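Local coordinates for protein molinate hydrolase (Gulosibacter molinativorax, PDB 4UB9) that hydrolyses the thiocarbamate herbicide molinate, probably as a zinc-dependent enzyme of the amidohydrolase family, at residues Glu294-Leu299 with Leu320-Trp325; Thr284-Leu289 with Pro310-Thr315; Ile112-Arg117 with Cys376-Ile381; Tyr123-Glu128 with Pro483-Tyr488. One frame throughout, in Å; residues are numbered along the deposited sequence.

Contact 1: residues Glu294-Leu299 with Leu320-Trp325; sequences ERDADL and LEKQLW
Two flat groups frame this contact, the carboxylate of D296 and the indole of W325. K322 NZ meets D296 OD1 from above the carboxylate plane, 34° out of it, in a salt bridge of 2.9 Å. At the indole edge, near the ring plane, sits the carbonyl O of D298, which comes closest at W325 CB (3.6 Å). Lysine suits its place, reaching over from the end of helix 313-322; the bend at chi4 (-91°) turns the ammonium toward D296. E294 OE2, salt-bridged to K318, lies 4.5 Å from K322 NZ and adds a distant opposite charge. An alanine in place of K322 would lose the ammonium and would probably leave the loop carboxylate of D296 less firmly tied to the helix end. Q323, the first residue past the helix, has positive phi, and L324 points into the contact, its CD2 3.5 Å from the carbonyl O of A297. One water bridges the two backbones, accepting from W325 N (2.9 Å) and donating to A297 O, with a weak bond to D298 O. L299 CD1 packs on W325 CB at 3.8 Å. Beyond the pair, the indole leads off to helix 424-429 and to V369 of strand 368-370, while L299 starts strand 299-301, beside strand 279-282 in the parallel barrel sheet.

Contact 2: residues Thr284-Leu289 with Pro310-Thr315; sequences TSLEGL and PIPEET
Within the beta/alpha barrel of the amidohydrolase fold, the starts of two successive helices, 286-294 and 313-322, meet here. They follow the neighbouring parallel strands 279-282 and 299-301, the first ending in zinc-binding H282 and the second followed directly by H302; the side chain of L289 is about 9 Å from that of H302. No hydrogen bond crosses the contact, and branched apolar side chains suit so buried a seam. L286, with CG anti to the carbonyl carbon, splits its two methyls over the approach to the second helix: CD1 reaches the carbonyl O of P310 at 3.5 Å, while CD2 lies against I311 CA and, at 3.9 Å, CD of P312, the residue at the N-cap position. T218 of the second subunit also packs on L286. One turn further on, L289 has CG anti to the backbone N and crosses I311 at about a right angle, L289 CD2 to I311 CD1, 4.0 Å. The first helix is fixed by its own N-cap, S285 OG accepting from G288 N at 2.9 Å. Threonine serves the second helix with its methyl: T315 CG2, anti to the backbone N, touches L289 CD2 at 3.9 Å.

Contact 3: residues Ile112-Arg117 with Cys376-Ile381; sequences IEYLAR and CTDPDI
D378 can be followed from CB to its two oxygens, each meeting a different partner. CB lies 4.2 Å from Y114 CD1, and chi1 of -168° sets CG anti to the backbone N, so that the carboxylate slides past the tyrosine, its plane 87° from that of the ring. D378 is the N-cap residue of helix 379-383, and its OD1 accepts from D380 N at 2.9 Å from above the carboxylate plane. OD2 sits at the edge of the Y114 ring, in a salt bridge with R490, and takes a bond from a water (2.8 Å) that accepts from R117 NE in the guanidinium plane. A leucine in place of D378 would lose the cap, the charge and the water bridge to R117, and would probably loosen the helix start and the hold on R490. Tyrosine suits its site by reaching further: Y114 OH bonds to D102 N and, at 2.7 Å, to a second water, which donates to C376 O. R117 NH2 and D380 OD2 form only a long salt bridge (3.7 Å), the oxygen well out of the guanidinium plane; R117 NH1 is salt-bridged to E119 of the third subunit, D380 OD1 bonds to Y488, and D380 OD2 pairs with R490. Helix 111-118 is thus seated against the start of helix 379-383, with helices 103-106 and 122-135 touching Y114 and the third subunit packed alongside.

Contact 4: residues Tyr123-Glu128 with Pro483-Tyr488; sequences YKVIEE and PLVTAY
A type I turn in the C-terminal tail, residues 484-487, is gripped here by a single carboxylate from helix 122-135 of the barrel. E128 extends straight out, CG anti to the backbone N and the chain stretched beyond it, and its two oxygens take four bonds. E128 OE2 accepts three: from T486 N through the syn lone pair (3.0 Å), from L484 N, almost straight at 175° but from above the carboxylate plane, and from the threonine hydroxyl. That last bond, T486 OG1 to E128 OE2, is 2.6 Å and runs nearly along the carbon-oxygen axis. OE1 accepts from V485 N at 2.8 Å with its own syn lone pair. Four donors around one buried carboxylate would probably favour its ionised form and fix its rotation. Glutamate suits the site, long enough to reach the turn and able to receive several N-H groups at once. Threonine suits position 486 because chi1 of 56° places OG1 between the backbone N and the carbonyl carbon, alongside the N-H that also serves OE2. In the next shell, apolar side chains seat the turn: V125 CG2 meets L484 CD2 at 3.9 Å, and the same CD2 touches K124 CB. K124 sends its ammonium on to D496 of the third subunit. Further out, F118 of helix 111-118 packs on V125, L484 and V485. V125 CG1 touches V485 CG1 at 3.7 Å, and V485 as modelled looks strained, its CG1 eclipsing the backbone N of V485 (chi1 -1°) and lying 3.0 Å from E128 OE1.

How the contacts relate
From the N terminus, helix 111-118 opens contact 3 and the next helix, 122-135, opens contact 4. Far along the chain, 284-289 and 294-299 are closed in the same order by 310-315 and 320-325, so contacts 2 and 1 cross, sharing helix 313-322. Both nest inside the long loops of contacts 3 and 4, which close at 376-381 and 483-488 and also cross. Contacts 3 and 4 touch through D380 OD1 and Y488 OH; contact 3 ties helix 111-118 to the start of helix 379-383, contact 4 ties helix 122-135 to the C-terminal tail, both beside the third subunit. Contacts 1 and 2 join helix 313-322 and its flanking loops to helix 286-294 and the loop after it.

Contact 1: residues Glu294-Leu299 with Leu320-Trp325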
loop_
_atom_site.group_PDB
_atom_site.type_symbol
_atom_site.label_atom_id
_atom_site.label_comp_id
_atom_site.label_asym_id
_atom_site.label_seq_id
_atom_site.Cartn_x
_atom_site.Cartn_y
_atom_site.Cartn_z
ATOM N N GLU A 294 -6.824 -1.781 39.332
ATOM C CA GLU A 294 -7.470 -2.832 40.088
ATOM C C GLU A 294 -6.590 -4.063 40.303
ATOM O O GLU A 294 -6.892 -4.877 41.130
ATOM C CB GLU A 294 -8.800 -3.236 39.429
ATOM C CG GLU A 294 -9.922 -2.224 39.690
ATOM C CD GLU A 294 -10.177 -1.957 41.183
ATOM O OE1 GLU A 294 -10.249 -2.937 41.949
ATOM O OE2 GLU A 294 -10.320 -0.783 41.588
ATOM N N ARG A 295 -5.501 -4.182 39.556
ATOM C CA ARG A 295 -4.491 -5.225 39.790
ATOM C C ARG A 295 -3.319 -4.721 40.630
ATOM O O ARG A 295 -2.316 -5.401 40.762
ATOM C CB ARG A 295 -3.941 -5.745 38.463
ATOM C CG ARG A 295 -4.959 -6.326 37.489
ATOM C CD ARG A 295 -5.688 -7.433 38.135
ATOM N NE ARG A 295 -6.476 -8.274 37.233
ATOM C CZ ARG A 295 -7.622 -7.911 36.678
ATOM N NH1 ARG A 295 -8.088 -6.659 36.808
ATOM N NH2 ARG A 295 -8.301 -8.817 35.987
ATOM N N ASP A 296 -3.439 -3.510 41.174
ATOM C CA ASP A 296 -2.362 -2.922 41.980
ATOM C C ASP A 296 -1.000 -2.997 41.271
ATOM O O ASP A 296 -0.001 -3.397 41.835
ATOM C CB ASP A 296 -2.278 -3.596 43.362
ATOM C CG ASP A 296 -3.559 -3.409 44.185
ATOM O OD1 ASP A 296 -4.013 -2.259 44.393
ATOM O OD2 ASP A 296 -4.094 -4.420 44.649
ATOM N N ALA A 297 -0.985 -2.582 40.024
ATOM C CA ALA A 297 0.254 -2.545 39.240
ATOM C C ALA A 297 1.309 -1.720 39.955
ATOM O O ALA A 297 1.017 -0.678 40.516
ATOM C CB ALA A 297 -0.010 -1.950 37.890
ATOM N N ASP A 298 2.525 -2.209 39.943
ATOM C CA ASP A 298 3.660 -1.481 40.526
ATOM C C ASP A 298 3.986 -0.220 39.733
ATOM O O ASP A 298 4.409 0.778 40.283
ATOM C CB ASP A 298 4.898 -2.381 40.580
ATOM C CG ASP A 298 4.723 -3.525 41.567
ATOM O OD1 ASP A 298 4.930 -3.269 42.749
ATOM O OD2 ASP A 298 4.315 -4.634 41.179
ATOM N N LEU A 299 3.841 -0.307 38.422
ATOM C CA LEU A 299 4.053 0.842 37.584
ATOM C C LEU A 299 3.209 0.736 36.330
ATOM O O LEU A 299 3.274 -0.237 35.600
ATOM C CB LEU A 299 5.537 1.009 37.245
ATOM C CG LEU A 299 5.847 2.256 36.397
ATOM C CD1 LEU A 299 5.510 3.535 37.143
ATOM C CD2 LEU A 299 7.308 2.253 36.004
ATOM N N LEU A 320 -4.857 8.055 44.094
ATOM C CA LEU A 320 -4.506 8.726 45.354
ATOM C C LEU A 320 -4.703 7.783 46.531
ATOM O O LEU A 320 -3.819 7.582 47.343
ATOM C CB LEU A 320 -5.367 9.960 45.553
ATOM C CG LEU A 320 -5.007 11.092 44.575
ATOM C CD1 LEU A 320 -6.043 12.197 44.653
ATOM C CD2 LEU A 320 -3.602 11.653 44.797
ATOM N N GLU A 321 -5.853 7.144 46.562
ATOM C CA GLU A 321 -6.198 6.277 47.660
ATOM C C GLU A 321 -5.219 5.085 47.718
ATOM O O GLU A 321 -4.726 4.758 48.760
ATOM C CB GLU A 321 -7.677 5.847 47.509
ATOM C CG GLU A 321 -8.291 5.169 48.726
ATOM C CD GLU A 321 -8.138 3.650 48.713
ATOM O OE1 GLU A 321 -8.210 3.024 47.619
ATOM O OE2 GLU A 321 -7.944 3.068 49.811
ATOM N N LYS A 322 -4.955 4.438 46.588
ATOM C CA LYS A 322 -4.058 3.247 46.544
ATOM C C LYS A 322 -2.601 3.613 46.504
ATOM O O LYS A 322 -1.753 2.805 46.777
ATOM C CB LYS A 322 -4.387 2.339 45.367
ATOM C CG LYS A 322 -5.663 1.530 45.566
ATOM C CD LYS A 322 -6.368 1.178 44.265
ATOM C CE LYS A 322 -7.413 0.068 44.447
ATOM N NZ LYS A 322 -6.742 -1.254 44.211
ATOM N N GLN A 323 -2.314 4.857 46.140
ATOM C CA GLN A 323 -0.910 5.347 46.038
ATOM C C GLN A 323 -0.088 4.534 45.039
ATOM O O GLN A 323 0.955 4.031 45.348
ATOM C CB GLN A 323 -0.225 5.372 47.419
ATOM C CG GLN A 323 -0.734 6.512 48.296
ATOM C CD GLN A 323 -0.304 7.884 47.749
ATOM O OE1 GLN A 323 -1.128 8.673 47.258
ATOM N NE2 GLN A 323 0.994 8.171 47.836
ATOM N N LEU A 324 -0.631 4.370 43.865
ATOM C CA LEU A 324 0.046 3.652 42.837
ATOM C C LEU A 324 0.853 4.626 41.975
ATOM O O LEU A 324 0.447 5.748 41.749
ATOM C CB LEU A 324 -0.955 2.869 41.954
ATOM C CG LEU A 324 -1.781 1.779 42.633
ATOM C CD1 LEU A 324 -2.820 1.223 41.679
ATOM C CD2 LEU A 324 -0.898 0.643 43.141
ATOM N N TRP A 325 1.959 4.119 41.431
ATOM C CA TRP A 325 2.806 4.883 40.546
ATOM C C TRP A 325 2.335 4.863 39.101
ATOM O O TRP A 325 2.179 3.806 38.484
ATOM C CB TRP A 325 4.218 4.370 40.613
ATOM C CG TRP A 325 4.846 4.521 41.908
ATOM C CD1 TRP A 325 5.098 3.533 42.788
ATOM C CD2 TRP A 325 5.370 5.712 42.478
ATOM N NE1 TRP A 325 5.753 4.036 43.887
ATOM C CE2 TRP A 325 5.918 5.375 43.728
ATOM C CE3 TRP A 325 5.428 7.036 42.065
ATOM C CZ2 TRP A 325 6.500 6.307 44.575
ATOM C CZ3 TRP A 325 6.014 7.993 42.920
ATOM C CH2 TRP A 325 6.538 7.612 44.155
HETATM O O HOH W 1 2.362 1.256 41.869
#

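Contact 2: residues Thr284-Leu289 with Pro310-Thr315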
loop_
_atom_site.group_PDB
_atom_site.type_symbol
_atom_site.label_atom_id
_atom_site.label_comp_id
_atom_site.label_asym_id
_atom_site.label_seq_id
_atom_site.Cartn_x
_atom_site.Cartn_y
_atom_site.Cartn_z
ATOM N N THR A 284 -3.929 1.710 27.126
ATOM C CA THR A 284 -4.176 2.572 26.013
ATOM C C THR A 284 -5.572 3.186 26.065
ATOM O O THR A 284 -6.008 3.822 25.145
ATOM C CB THR A 284 -3.813 1.773 24.740
ATOM O OG1 THR A 284 -2.523 2.176 24.307
ATOM C CG2 THR A 284 -4.763 1.918 23.643
ATOM N N SER A 285 -6.264 2.952 27.161
ATOM C CA SER A 285 -7.687 3.347 27.304
ATOM C C SER A 285 -8.043 3.548 28.748
ATOM O O SER A 285 -7.325 3.104 29.641
ATOM C CB SER A 285 -8.635 2.239 26.771
ATOM O OG SER A 285 -8.487 1.063 27.534
ATOM N N LEU A 286 -9.170 4.214 28.990
ATOM C CA LEU A 286 -9.645 4.452 30.381
ATOM C C LEU A 286 -9.920 3.134 31.106
ATOM O O LEU A 286 -9.556 2.946 32.240
ATOM C CB LEU A 286 -10.912 5.257 30.374
ATOM C CG LEU A 286 -10.778 6.702 29.900
ATOM C CD1 LEU A 286 -12.143 7.434 29.915
ATOM C CD2 LEU A 286 -9.773 7.443 30.748
ATOM N N GLU A 287 -10.565 2.213 30.409
ATOM C CA GLU A 287 -10.867 0.916 30.991
ATOM C C GLU A 287 -9.617 0.094 31.213
ATOM O O GLU A 287 -9.510 -0.645 32.186
ATOM C CB GLU A 287 -11.866 0.148 30.135
ATOM C CG GLU A 287 -13.297 0.602 30.389
ATOM C CD GLU A 287 -13.693 0.492 31.879
ATOM O OE1 GLU A 287 -13.716 -0.609 32.492
ATOM O OE2 GLU A 287 -13.950 1.536 32.472
ATOM N N GLY A 288 -8.648 0.278 30.347
ATOM C CA GLY A 288 -7.366 -0.366 30.544
ATOM C C GLY A 288 -6.682 0.149 31.790
ATOM O O GLY A 288 -6.140 -0.599 32.592
ATOM N N LEU A 289 -6.697 1.450 31.936
ATOM C CA LEU A 289 -6.108 2.084 33.092
ATOM C C LEU A 289 -6.793 1.581 34.363
ATOM O O LEU A 289 -6.153 1.221 35.318
ATOM C CB LEU A 289 -6.260 3.602 32.987
ATOM C CG LEU A 289 -5.735 4.440 34.158
ATOM C CD1 LEU A 289 -4.275 4.173 34.483
ATOM C CD2 LEU A 289 -5.904 5.918 33.812
ATOM N N PRO A 310 -11.061 11.807 28.461
ATOM C CA PRO A 310 -10.528 12.336 29.729
ATOM C C PRO A 310 -10.666 11.384 30.900
ATOM O O PRO A 310 -11.664 10.722 31.060
ATOM C CB PRO A 310 -11.345 13.611 29.961
ATOM C CG PRO A 310 -12.619 13.381 29.243
ATOM C CD PRO A 310 -12.316 12.476 28.051
ATOM N N ILE A 311 -9.636 11.346 31.722
ATOM C CA ILE A 311 -9.621 10.478 32.866
ATOM C C ILE A 311 -10.682 10.944 33.880
ATOM O O ILE A 311 -10.677 12.084 34.261
ATOM C CB ILE A 311 -8.266 10.464 33.552
ATOM C CG1 ILE A 311 -7.227 9.861 32.625
ATOM C CG2 ILE A 311 -8.351 9.643 34.826
ATOM C CD1 ILE A 311 -5.833 9.833 33.211
ATOM N N PRO A 312 -11.595 10.060 34.292
ATOM C CA PRO A 312 -12.598 10.460 35.271
ATOM C C PRO A 312 -12.026 10.667 36.644
ATOM O O PRO A 312 -10.999 10.076 37.031
ATOM C CB PRO A 312 -13.568 9.281 35.316
ATOM C CG PRO A 312 -13.148 8.344 34.217
ATOM C CD PRO A 312 -11.706 8.643 33.923
ATOM N N GLU A 313 -12.725 11.498 37.388
ATOM C CA GLU A 313 -12.333 11.869 38.741
ATOM C C GLU A 313 -12.149 10.640 39.613
ATOM O O GLU A 313 -11.191 10.521 40.359
ATOM C CB GLU A 313 -13.370 12.841 39.305
ATOM C CG GLU A 313 -12.783 13.856 40.269
ATOM C CD GLU A 313 -11.544 14.592 39.736
ATOM O OE1 GLU A 313 -11.629 15.288 38.701
ATOM O OE2 GLU A 313 -10.476 14.511 40.382
ATOM N N GLU A 314 -13.063 9.698 39.480
ATOM C CA GLU A 314 -13.053 8.474 40.277
ATOM C C GLU A 314 -11.735 7.696 40.135
ATOM O O GLU A 314 -11.232 7.109 41.084
ATOM C CB GLU A 314 -14.258 7.620 39.843
ATOM C CG GLU A 314 -14.362 6.293 40.550
ATOM C CD GLU A 314 -15.113 5.172 39.824
ATOM O OE1 GLU A 314 -16.276 5.416 39.431
ATOM O OE2 GLU A 314 -14.557 4.031 39.706
ATOM N N THR A 315 -11.183 7.715 38.931
ATOM C CA THR A 315 -9.952 7.013 38.640
ATOM C C THR A 315 -8.781 7.734 39.295
ATOM O O THR A 315 -7.879 7.090 39.840
ATOM C CB THR A 315 -9.681 6.904 37.140
ATOM O OG1 THR A 315 -10.766 6.255 36.498
ATOM C CG2 THR A 315 -8.412 6.117 36.856
#

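Contact 3: residues Ile112-Arg117 with Cys376-Ile381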
loop_
_atom_site.group_PDB
_atom_site.type_symbol
_atom_site.label_atom_id
_atom_site.label_comp_id
_atom_site.label_asym_id
_atom_site.label_seq_id
_atom_site.Cartn_x
_atom_site.Cartn_y
_atom_site.Cartn_z
ATOM N N ILE A 112 14.032 -2.054 9.414
ATOM C CA ILE A 112 14.733 -3.030 8.617
ATOM C C ILE A 112 16.210 -2.691 8.593
ATOM O O ILE A 112 17.046 -3.535 8.914
ATOM C CB ILE A 112 14.228 -3.114 7.199
ATOM C CG1 ILE A 112 12.776 -3.591 7.161
ATOM C CG2 ILE A 112 15.069 -4.121 6.404
ATOM C CD1 ILE A 112 12.124 -3.392 5.820
ATOM N N GLU A 113 16.506 -1.464 8.186
ATOM C CA GLU A 113 17.891 -1.033 7.972
ATOM C C GLU A 113 18.682 -1.095 9.255
ATOM O O GLU A 113 19.799 -1.614 9.291
ATOM C CB GLU A 113 17.995 0.361 7.338
ATOM C CG GLU A 113 17.364 1.492 8.139
ATOM C CD GLU A 113 17.022 2.708 7.284
ATOM O OE1 GLU A 113 17.883 3.621 7.140
ATOM O OE2 GLU A 113 15.863 2.791 6.804
ATOM N N TYR A 114 18.068 -0.680 10.339
ATOM C CA TYR A 114 18.736 -0.733 11.647
ATOM C C TYR A 114 19.021 -2.172 12.116
ATOM O O TYR A 114 20.134 -2.509 12.517
ATOM C CB TYR A 114 17.837 -0.031 12.628
ATOM C CG TYR A 114 18.195 0.001 14.105
ATOM C CD1 TYR A 114 19.132 0.927 14.613
ATOM C CD2 TYR A 114 17.514 -0.772 15.016
ATOM C CE1 TYR A 114 19.388 1.025 15.971
ATOM C CE2 TYR A 114 17.761 -0.667 16.395
ATOM C CZ TYR A 114 18.708 0.211 16.851
ATOM O OH TYR A 114 18.928 0.296 18.195
ATOM N N LEU A 115 18.013 -3.030 12.066
ATOM C CA LEU A 115 18.237 -4.395 12.572
ATOM C C LEU A 115 19.187 -5.196 11.680
ATOM O O LEU A 115 19.907 -6.071 12.165
ATOM C CB LEU A 115 16.920 -5.134 12.766
ATOM C CG LEU A 115 16.082 -4.550 13.934
ATOM C CD1 LEU A 115 14.680 -5.151 13.984
ATOM C CD2 LEU A 115 16.766 -4.781 15.250
ATOM N N ALA A 116 19.150 -4.930 10.385
ATOM C CA ALA A 116 20.032 -5.653 9.485
ATOM C C ALA A 116 21.451 -5.148 9.656
ATOM O O ALA A 116 22.424 -5.910 9.649
ATOM C CB ALA A 116 19.584 -5.510 8.054
ATOM N N ARG A 117 21.570 -3.851 9.830
ATOM C CA ARG A 117 22.898 -3.278 9.904
ATOM C C ARG A 117 23.637 -3.787 11.109
ATOM O O ARG A 117 24.832 -3.965 11.074
ATOM C CB ARG A 117 22.826 -1.747 9.929
ATOM C CG ARG A 117 24.176 -1.045 9.716
ATOM C CD ARG A 117 24.033 0.470 9.881
ATOM N NE ARG A 117 23.152 1.094 8.915
ATOM C CZ ARG A 117 23.509 1.403 7.669
ATOM N NH1 ARG A 117 24.727 1.145 7.233
ATOM N NH2 ARG A 117 22.620 1.961 6.837
ATOM N N CYS A 376 18.174 5.242 21.307
ATOM C CA CYS A 376 19.269 5.830 20.556
ATOM C C CYS A 376 18.984 5.644 19.070
ATOM O O CYS A 376 19.291 4.622 18.440
ATOM C CB CYS A 376 20.603 5.240 20.985
ATOM S SG CYS A 376 21.943 5.816 19.927
ATOM N N THR A 377 18.397 6.679 18.506
ATOM C CA THR A 377 17.858 6.641 17.160
ATOM C C THR A 377 18.928 6.677 16.085
ATOM O O THR A 377 19.902 7.407 16.168
ATOM C CB THR A 377 16.893 7.824 16.934
ATOM O OG1 THR A 377 15.972 7.850 18.024
ATOM C CG2 THR A 377 16.100 7.667 15.623
ATOM N N ASP A 378 18.734 5.853 15.065
ATOM C CA ASP A 378 19.721 5.749 13.995
ATOM C C ASP A 378 19.941 7.116 13.345
ATOM O O ASP A 378 18.970 7.792 12.987
ATOM C CB ASP A 378 19.264 4.741 12.938
ATOM C CG ASP A 378 20.366 4.374 11.965
ATOM O OD1 ASP A 378 20.548 5.114 10.975
ATOM O OD2 ASP A 378 21.023 3.338 12.167
ATOM N N PRO A 379 21.199 7.493 13.121
ATOM C CA PRO A 379 21.490 8.821 12.522
ATOM C C PRO A 379 20.936 9.033 11.150
ATOM O O PRO A 379 20.543 10.137 10.826
ATOM C CB PRO A 379 22.994 8.867 12.471
ATOM C CG PRO A 379 23.463 7.462 12.679
ATOM C CD PRO A 379 22.416 6.774 13.497
ATOM N N ASP A 380 20.783 7.982 10.366
ATOM C CA ASP A 380 20.091 8.152 9.067
ATOM C C ASP A 380 18.650 8.601 9.242
ATOM O O ASP A 380 18.115 9.361 8.424
ATOM C CB ASP A 380 20.109 6.890 8.196
ATOM C CG ASP A 380 21.396 6.695 7.466
ATOM O OD1 ASP A 380 22.109 7.678 7.168
ATOM O OD2 ASP A 380 21.689 5.533 7.144
ATOM N N ILE A 381 18.009 8.114 10.292
ATOM C CA ILE A 381 16.606 8.495 10.587
ATOM C C ILE A 381 16.518 9.891 11.198
ATOM O O ILE A 381 15.619 10.664 10.885
ATOM C CB ILE A 381 15.942 7.477 11.538
ATOM C CG1 ILE A 381 15.772 6.127 10.835
ATOM C CG2 ILE A 381 14.589 7.966 12.063
ATOM C CD1 ILE A 381 14.589 6.097 9.895
HETATM O O HOH W 2 20.454 2.292 19.126
HETATM O O HOH W 3 20.790 1.730 9.888
#

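Contact 4: residues Tyr123-Glu128 with Pro483-Tyr488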
loop_
_atom_site.group_PDB
_atom_site.type_symbol
_atom_site.label_atom_id
_atom_site.label_comp_id
_atom_site.label_asym_id
_atom_site.label_seq_id
_atom_site.Cartn_x
_atom_site.Cartn_y
_atom_site.Cartn_z
ATOM N N TYR A 123 23.994 -6.660 21.364
ATOM C CA TYR A 123 24.387 -6.377 22.745
ATOM C C TYR A 123 25.247 -5.115 22.820
ATOM O O TYR A 123 25.166 -4.365 23.798
ATOM C CB TYR A 123 25.094 -7.547 23.439
ATOM C CG TYR A 123 26.505 -7.886 22.980
ATOM C CD1 TYR A 123 26.708 -8.645 21.841
ATOM C CD2 TYR A 123 27.611 -7.435 23.668
ATOM C CE1 TYR A 123 27.984 -8.928 21.384
ATOM C CE2 TYR A 123 28.897 -7.754 23.256
ATOM C CZ TYR A 123 29.078 -8.507 22.108
ATOM O OH TYR A 123 30.339 -8.868 21.679
ATOM N N LYS A 124 26.048 -4.868 21.791
ATOM C CA LYS A 124 26.888 -3.644 21.757
ATOM C C LYS A 124 26.077 -2.411 21.475
ATOM O O LYS A 124 26.384 -1.337 21.965
ATOM C CB LYS A 124 27.977 -3.764 20.722
ATOM C CG LYS A 124 29.077 -4.699 21.157
ATOM C CD LYS A 124 30.189 -4.812 20.132
ATOM C CE LYS A 124 31.275 -5.702 20.693
ATOM N NZ LYS A 124 32.060 -6.345 19.615
ATOM N N VAL A 125 25.035 -2.570 20.664
ATOM C CA VAL A 125 24.116 -1.469 20.419
ATOM C C VAL A 125 23.496 -1.051 21.761
ATOM O O VAL A 125 23.328 0.133 22.071
ATOM C CB VAL A 125 22.992 -1.867 19.461
ATOM C CG1 VAL A 125 21.902 -0.795 19.386
ATOM C CG2 VAL A 125 23.565 -2.140 18.098
ATOM N N ILE A 126 23.120 -2.053 22.543
ATOM C CA ILE A 126 22.458 -1.814 23.807
ATOM C C ILE A 126 23.435 -1.129 24.776
ATOM O O ILE A 126 23.088 -0.186 25.471
ATOM C CB ILE A 126 21.908 -3.119 24.391
ATOM C CG1 ILE A 126 20.687 -3.550 23.586
ATOM C CG2 ILE A 126 21.506 -2.939 25.857
ATOM C CD1 ILE A 126 20.177 -4.932 23.924
ATOM N N GLU A 127 24.670 -1.614 24.811
ATOM C CA GLU A 127 25.720 -0.977 25.662
ATOM C C GLU A 127 25.966 0.464 25.255
ATOM O O GLU A 127 25.960 1.360 26.097
ATOM C CB GLU A 127 27.012 -1.763 25.652
ATOM C CG GLU A 127 26.846 -3.083 26.394
ATOM C CD GLU A 127 27.951 -4.100 26.123
ATOM O OE1 GLU A 127 28.930 -3.753 25.419
ATOM O OE2 GLU A 127 27.831 -5.249 26.624
ATOM N N GLU A 128 26.121 0.691 23.969
ATOM C CA GLU A 128 26.260 2.074 23.435
ATOM C C GLU A 128 25.101 2.975 23.923
ATOM O O GLU A 128 25.312 4.106 24.367
ATOM C CB GLU A 128 26.289 2.085 21.905
ATOM C CG GLU A 128 26.364 3.466 21.261
ATOM C CD GLU A 128 26.256 3.459 19.738
ATOM O OE1 GLU A 128 25.575 2.562 19.200
ATOM O OE2 GLU A 128 26.835 4.343 19.055
ATOM N N PRO A 483 31.598 4.281 19.125
ATOM C CA PRO A 483 30.408 4.532 18.362
ATOM C C PRO A 483 30.110 3.407 17.401
ATOM O O PRO A 483 30.995 2.939 16.686
ATOM C CB PRO A 483 30.727 5.842 17.619
ATOM C CG PRO A 483 31.698 6.552 18.536
ATOM C CD PRO A 483 32.517 5.435 19.132
ATOM N N LEU A 484 28.853 2.991 17.414
ATOM C CA LEU A 484 28.395 1.894 16.585
ATOM C C LEU A 484 27.213 2.402 15.778
ATOM O O LEU A 484 27.365 2.720 14.592
ATOM C CB LEU A 484 28.054 0.686 17.449
ATOM C CG LEU A 484 27.646 -0.581 16.715
ATOM C CD1 LEU A 484 28.680 -1.013 15.680
ATOM C CD2 LEU A 484 27.428 -1.691 17.726
ATOM N N VAL A 485 26.041 2.545 16.402
ATOM C CA VAL A 485 24.934 3.165 15.653
ATOM C C VAL A 485 25.181 4.644 15.441
ATOM O O VAL A 485 24.817 5.187 14.402
ATOM C CB VAL A 485 23.482 2.814 16.120
ATOM C CG1 VAL A 485 23.437 1.867 17.274
ATOM C CG2 VAL A 485 22.616 4.025 16.313
ATOM N N THR A 486 25.845 5.280 16.403
ATOM C CA THR A 486 26.147 6.723 16.273
ATOM C C THR A 486 27.336 7.040 15.386
ATOM O O THR A 486 27.563 8.185 15.080
ATOM C CB THR A 486 26.365 7.426 17.627
ATOM O OG1 THR A 486 27.410 6.762 18.347
ATOM C CG2 THR A 486 25.084 7.423 18.384
ATOM N N ALA A 487 28.098 6.030 14.996
ATOM C CA ALA A 487 29.164 6.244 13.989
ATOM C C ALA A 487 28.595 6.873 12.740
ATOM O O ALA A 487 27.703 6.338 12.106
ATOM C CB ALA A 487 29.885 4.944 13.649
ATOM N N TYR A 488 29.137 8.023 12.388
ATOM C CA TYR A 488 28.598 8.812 11.302
ATOM C C TYR A 488 29.613 9.840 10.834
ATOM O O TYR A 488 30.295 10.436 11.642
ATOM C CB TYR A 488 27.343 9.536 11.770
ATOM C CG TYR A 488 26.253 9.668 10.731
ATOM C CD1 TYR A 488 25.670 8.524 10.160
ATOM C CD2 TYR A 488 25.783 10.910 10.332
ATOM C CE1 TYR A 488 24.672 8.623 9.212
ATOM C CE2 TYR A 488 24.785 11.017 9.383
ATOM C CZ TYR A 488 24.228 9.866 8.829
ATOM O OH TYR A 488 23.200 9.938 7.916
#